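Local coordinates for protein acireductone dioxygenase (Bacillus anthracis, PDB 4QGL) that probably oxidises the acireductone of the methionine salvage pathway with molecular oxygen, the products depending on whether iron or nickel is bound, at residues A69-R74 with I161-T166. Residues are numbered along the deposited sequence; the frame is centred on the assembly and turned at random.
Sequences ADVSAR and IRIFVT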
ATOM      1  N   ALA A  69     -13.815   7.822   3.251  1.00 27.95           N
ATOM      2  CA  ALA A  69     -14.279   9.192   3.295  1.00 29.14           C
ATOM      3  C   ALA A  69     -13.377  10.064   4.158  1.00 29.52           C
ATOM      4  O   ALA A  69     -13.096  11.198   3.810  1.00 29.93           O
ATOM      5  CB  ALA A  69     -15.719   9.261   3.817  1.00 30.01           C
ATOM      6  N   ASP A  70     -12.960   9.532   5.296  1.00 29.53           N
ATOM      7  CA  ASP A  70     -12.174  10.301   6.265  1.00 30.26           C
ATOM      8  C   ASP A  70     -10.800  10.648   5.723  1.00 30.17           C
ATOM      9  O   ASP A  70     -10.364  11.780   5.817  1.00 30.68           O
ATOM     10  CB  ASP A  70     -12.043   9.550   7.597  1.00 30.06           C
ATOM     11  CG  ASP A  70     -13.386   9.440   8.375  1.00 30.89           C
ATOM     12  OD1 ASP A  70     -14.379  10.185   8.101  1.00 31.66           O
ATOM     13  OD2 ASP A  70     -13.427   8.581   9.293  1.00 30.76           O
ATOM     14  N   VAL A  71     -10.140   9.654   5.156  1.00 29.86           N
ATOM     15  CA  VAL A  71      -8.836   9.830   4.522  1.00 30.19           C
ATOM     16  C   VAL A  71      -8.927  10.645   3.200  1.00 31.17           C
ATOM     17  O   VAL A  71      -8.033  11.432   2.889  1.00 31.60           O
ATOM     18  CB  VAL A  71      -8.080   8.466   4.365  1.00 29.31           C
ATOM     19  CG1 VAL A  71      -8.622   7.605   3.231  1.00 28.99           C
ATOM     20  CG2 VAL A  71      -6.600   8.687   4.163  1.00 29.05           C
ATOM     21  N   SER A  72     -10.013  10.501   2.449  1.00 32.05           N
ATOM     22  CA  SER A  72     -10.167  11.297   1.262  1.00 33.07           C
ATOM     23  C   SER A  72     -10.418  12.763   1.588  1.00 35.17           C
ATOM     24  O   SER A  72      -9.981  13.611   0.851  1.00 35.96           O
ATOM     25  CB  SER A  72     -11.280  10.742   0.415  1.00 33.03           C
ATOM     26  OG  SER A  72     -10.894   9.491  -0.100  1.00 31.76           O
ATOM     27  N   ALA A  73     -11.099  13.065   2.690  1.00 37.03           N
ATOM     28  CA  ALA A  73     -11.391  14.465   3.083  1.00 39.41           C
ATOM     29  C   ALA A  73     -10.242  15.121   3.832  1.00 40.65           C
ATOM     30  O   ALA A  73      -9.968  16.281   3.628  1.00 40.89           O
ATOM     31  CB  ALA A  73     -12.668  14.543   3.931  1.00 40.18           C
ATOM     32  N   ARG A  74      -9.608  14.372   4.729  1.00 42.43           N
ATOM     33  CA  ARG A  74      -8.428  14.839   5.470  1.00 44.82           C
ATOM     34  C   ARG A  74      -7.309  15.238   4.496  1.00 44.88           C
ATOM     35  O   ARG A  74      -6.730  16.305   4.617  1.00 45.09           O
ATOM     36  CB  ARG A  74      -7.945  13.736   6.447  1.00 45.81           C
ATOM     37  CG  ARG A  74      -6.786  14.101   7.394  1.00 48.10           C
ATOM     38  CD  ARG A  74      -6.516  13.032   8.472  1.00 48.90           C
ATOM     39  NE  ARG A  74      -7.777  12.610   9.103  1.00 50.66           N
ATOM     40  CZ  ARG A  74      -8.262  11.365   9.143  1.00 51.16           C
ATOM     41  NH1 ARG A  74      -9.447  11.151   9.724  1.00 51.74           N
ATOM     42  NH2 ARG A  74      -7.585  10.332   8.632  1.00 50.27           N
ATOM     43  N   ILE A 161      -6.963  -1.515  -2.230  1.00 21.44           N
ATOM     44  CA  ILE A 161      -7.739  -0.390  -2.663  1.00 22.20           C
ATOM     45  C   ILE A 161      -6.770   0.738  -2.993  1.00 22.58           C
ATOM     46  O   ILE A 161      -5.902   1.033  -2.209  1.00 22.30           O
ATOM     47  CB  ILE A 161      -8.710   0.081  -1.568  1.00 22.30           C
ATOM     48  CG1 ILE A 161      -9.609  -1.064  -1.137  1.00 22.40           C
ATOM     49  CG2 ILE A 161      -9.555   1.201  -2.109  1.00 22.88           C
ATOM     50  CD1 ILE A 161     -10.442  -0.756   0.094  1.00 22.62           C
ATOM     51  N   ARG A 162      -6.918   1.368  -4.148  1.00 23.66           N
ATOM     52  CA  ARG A 162      -6.112   2.503  -4.474  1.00 24.33           C
ATOM     53  C   ARG A 162      -6.958   3.743  -4.381  1.00 25.68           C
ATOM     54  O   ARG A 162      -8.056   3.806  -4.954  1.00 26.30           O
ATOM     55  CB  ARG A 162      -5.596   2.387  -5.882  1.00 24.63           C
ATOM     56  CG  ARG A 162      -5.191   0.985  -6.247  1.00 24.39           C
ATOM     57  CD  ARG A 162      -5.638   0.743  -7.660  1.00 25.15           C
ATOM     58  NE  ARG A 162      -4.589   1.074  -8.614  1.00 25.29           N
ATOM     59  CZ  ARG A 162      -4.796   1.260  -9.910  1.00 25.98           C
ATOM     60  NH1 ARG A 162      -3.776   1.550 -10.690  1.00 26.18           N
ATOM     61  NH2 ARG A 162      -6.012   1.160 -10.430  1.00 26.60           N
ATOM     62  N   ILE A 163      -6.445   4.734  -3.666  1.00 26.57           N
ATOM     63  CA  ILE A 163      -7.104   6.015  -3.595  1.00 28.26           C
ATOM     64  C   ILE A 163      -6.225   7.022  -4.330  1.00 29.35           C
ATOM     65  O   ILE A 163      -5.048   7.050  -4.144  1.00 29.18           O
ATOM     66  CB  ILE A 163      -7.352   6.410  -2.126  1.00 28.42           C
ATOM     67  CG1 ILE A 163      -8.062   5.264  -1.396  1.00 28.15           C
ATOM     68  CG2 ILE A 163      -8.215   7.662  -2.033  1.00 29.39           C
ATOM     69  CD1 ILE A 163      -8.284   5.519   0.085  1.00 28.21           C
ATOM     70  N   PHE A 164      -6.802   7.817  -5.199  1.00 31.52           N
ATOM     71  CA  PHE A 164      -6.044   8.767  -5.970  1.00 33.22           C
ATOM     72  C   PHE A 164      -6.756  10.111  -6.054  1.00 36.48           C
ATOM     73  O   PHE A 164      -7.954  10.224  -5.779  1.00 36.69           O
ATOM     74  CB  PHE A 164      -5.789   8.211  -7.368  1.00 33.15           C
ATOM     75  CG  PHE A 164      -6.877   7.309  -7.893  1.00 33.20           C
ATOM     76  CD1 PHE A 164      -6.956   5.993  -7.493  1.00 32.58           C
ATOM     77  CD2 PHE A 164      -7.789   7.760  -8.841  1.00 34.33           C
ATOM     78  CE1 PHE A 164      -7.946   5.157  -7.988  1.00 32.67           C
ATOM     79  CE2 PHE A 164      -8.774   6.920  -9.354  1.00 34.47           C
ATOM     80  CZ  PHE A 164      -8.856   5.622  -8.915  1.00 33.60           C
ATOM     81  N   VAL A 165      -5.994  11.129  -6.420  1.00 40.62           N
ATOM     82  CA  VAL A 165      -6.530  12.448  -6.799  1.00 45.54           C
ATOM     83  C   VAL A 165      -7.126  12.472  -8.209  1.00 51.37           C
ATOM     84  O   VAL A 165      -8.267  12.906  -8.422  1.00 55.28           O
ATOM     85  CB  VAL A 165      -5.430  13.512  -6.760  1.00 45.82           C
ATOM     86  CG1 VAL A 165      -5.859  14.761  -7.500  1.00 46.93           C
ATOM     87  CG2 VAL A 165      -5.053  13.818  -5.312  1.00 45.76           C
ATOM     88  N   THR A 166      -6.335  12.058  -9.184  1.00 57.19           N
ATOM     89  CA  THR A 166      -6.802  11.957 -10.565  1.00 62.14           C
ATOM     90  C   THR A 166      -6.224  10.688 -11.122  1.00 65.26           C
ATOM     91  O   THR A 166      -5.226  10.169 -10.582  1.00 65.50           O
ATOM     92  CB  THR A 166      -6.281  13.126 -11.416  1.00 63.93           C
ATOM     93  OG1 THR A 166      -4.872  13.312 -11.170  1.00 63.17           O
ATOM     94  CG2 THR A 166      -7.018  14.411 -11.059  1.00 65.59           C
TER
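I163 reaches out from strand 158-164 with both arms of its forked side chain and meets two successive residues of helix 65-75, V71 and S72. The longer arm ends on V71: CD1 of I163 lies 3.8 Å from CG1 of V71, a methyl-to-methyl contact in which the two side chains run at a slant to each other. The shorter arm turns to S72, where CG2 of I163 sits 3.8 Å from OG. Two torsions of I163 shape this fork: chi1 of -52° sets CG2 anti to the backbone N, and an extended chi2 of 177° carries CD1 out to the helix. On V71, the methyl that makes the touch is CG1, held between the backbone N and the carbonyl carbon (chi1 76°), while the CB of this residue faces the strand. The S72 hydroxyl meets I163 by packing alone; its hydrogen bond goes back to the carbonyl O of I68, one helical turn earlier, so this polar atom is satisfied within the helix while lying against a methyl group. No hydrogen bond links the two segments, whose closest CA atoms, those of S72 and I163, stand 7.8 Å apart. Y77 and V110 also pack on I163, whose side chain is about 12 Å from a bound cadmium ion, and backbone hydrogen bonds of I161 with F112 and of F164 with A79 hold the strand between 109-113 and 79-85. The arrangement is a small, mostly apolar helix-on-sheet contact, in which one isoleucine joins helix 65-75 to a sheet of the cupin fold of the acireductone dioxygenase family.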